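Local coordinates for DHHA1 domain protein (Clostridium perfringens, PDB 3KEW) that probably hydrolyses mischarged tRNA(Ala), as expected of a zinc-binding relative of the alanyl-tRNA synthetase editing domain, at residues 96-99 with 100-103. Sequence-based numbering, arbitrary orientation.
Sequences QQHL and GQHL. With ZN (zinc ion), chain C.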
# COMPACT_ATOMS: atom_id res chain seq x y z
N GLN A 96 0.14 6.48 1.43
CA GLN A 96 0.76 7.61 0.71
C GLN A 96 2.12 7.28 0.09
O GLN A 96 2.37 7.62 -1.07
CB GLN A 96 0.89 8.85 1.62
CG GLN A 96 -0.43 9.51 1.98
CD GLN A 96 -0.28 10.66 2.93
OE1 GLN A 96 0.35 10.55 3.98
NE2 GLN A 96 -0.88 11.79 2.58
N GLN A 97 2.99 6.60 0.84
CA GLN A 97 4.32 6.21 0.32
C GLN A 97 4.25 5.25 -0.85
O GLN A 97 5.07 5.33 -1.77
CB GLN A 97 5.23 5.61 1.39
CG GLN A 97 5.36 6.41 2.67
CD GLN A 97 5.38 7.92 2.47
OE1 GLN A 97 6.23 8.46 1.75
NE2 GLN A 97 4.46 8.61 3.14
N HIS A 98 3.27 4.35 -0.82
CA HIS A 98 3.11 3.35 -1.87
C HIS A 98 2.58 3.98 -3.16
O HIS A 98 3.13 3.74 -4.23
CB HIS A 98 2.20 2.21 -1.41
CG HIS A 98 2.36 0.94 -2.19
ND1 HIS A 98 2.02 -0.29 -1.68
CD2 HIS A 98 2.81 0.71 -3.45
CE1 HIS A 98 2.25 -1.23 -2.58
NE2 HIS A 98 2.73 -0.65 -3.67
N LEU A 99 1.50 4.75 -3.06
CA LEU A 99 0.97 5.46 -4.22
C LEU A 99 1.99 6.49 -4.73
O LEU A 99 2.14 6.67 -5.93
CB LEU A 99 -0.39 6.13 -3.91
CG LEU A 99 -1.01 7.04 -5.00
CD1 LEU A 99 -1.26 6.28 -6.30
CD2 LEU A 99 -2.30 7.71 -4.56
N GLY A 100 2.70 7.14 -3.80
CA GLY A 100 3.81 8.03 -4.14
C GLY A 100 4.83 7.39 -5.08
O GLY A 100 5.21 7.99 -6.09
N GLN A 101 5.25 6.17 -4.76
CA GLN A 101 6.11 5.38 -5.65
C GLN A 101 5.48 5.13 -7.02
O GLN A 101 6.14 5.36 -8.04
CB GLN A 101 6.49 4.05 -5.01
CG GLN A 101 7.36 3.16 -5.91
CD GLN A 101 6.56 2.06 -6.55
OE1 GLN A 101 5.91 1.29 -5.86
NE2 GLN A 101 6.57 2.00 -7.90
N HIS A 102 4.23 4.66 -7.04
CA HIS A 102 3.51 4.40 -8.31
C HIS A 102 3.41 5.65 -9.18
O HIS A 102 3.54 5.58 -10.42
CB HIS A 102 2.08 3.91 -8.03
CG HIS A 102 1.99 2.45 -7.69
ND1 HIS A 102 1.11 1.61 -8.33
CD2 HIS A 102 2.63 1.70 -6.76
CE1 HIS A 102 1.22 0.39 -7.82
NE2 HIS A 102 2.14 0.42 -6.87
N LEU A 103 3.13 6.78 -8.54
CA LEU A 103 2.99 8.07 -9.22
C LEU A 103 4.29 8.51 -9.90
O LEU A 103 4.30 8.85 -11.09
CB LEU A 103 2.49 9.14 -8.23
CG LEU A 103 2.26 10.54 -8.80
CD1 LEU A 103 1.21 10.54 -9.91
CD2 LEU A 103 1.86 11.50 -7.68
ZN ZN C . 2.80 -1.51 -5.82
O HOH W 1 4.91 -0.85 -6.53
O HOH W 2 3.01 -2.62 -7.75
O HOH W 3 3.92 -3.41 -4.86
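H98 crosses the ring of H102 one helical turn further along helix 88-112, and both imidazoles converge on one zinc ion. The ring planes are turned 64° apart, with centroids 5.0 Å from each other, so the pair is oblique. The meeting of H98 NE2 and H102 NE2 at 3.4 Å reflects shared metal binding. H98 NE2 and H102 NE2 each bind the zinc ion at 2.3 Å. The first torsions differ: H98 CG lies anti to the backbone N (chi1 -160°), whereas H102 CG stands beside its own N (chi1 -81°), which lets the two rings lean together at the ion. The other ring nitrogen of H98, ND1, is hydrogen-bonded to Q46, which helps fix the turn of that ring. H199 meets both imidazoles; its pair with H102 is edge-to-face. C195 is the third protein ligand, and three waters complete a six-coordinate shell. Q101 adds a second-shell grip: its bent side chain brings OE1 to water 1, which donates a hydrogen bond of 2.5 Å while binding the zinc. The backbone beneath is regular helix. H102 N bonds to H98 O at 3.2 Å, tying the two ligand residues together directly, and L103 N reaches L99 O at 2.8 Å. L99 packs on L206 and I187, and I187 also touches H102. H98 and H102 form an HxxxH pair and C195 completes the protein ligands, consistent with the zinc site of alanyl-tRNA synthetase editing domains and their free-standing AlaX relatives.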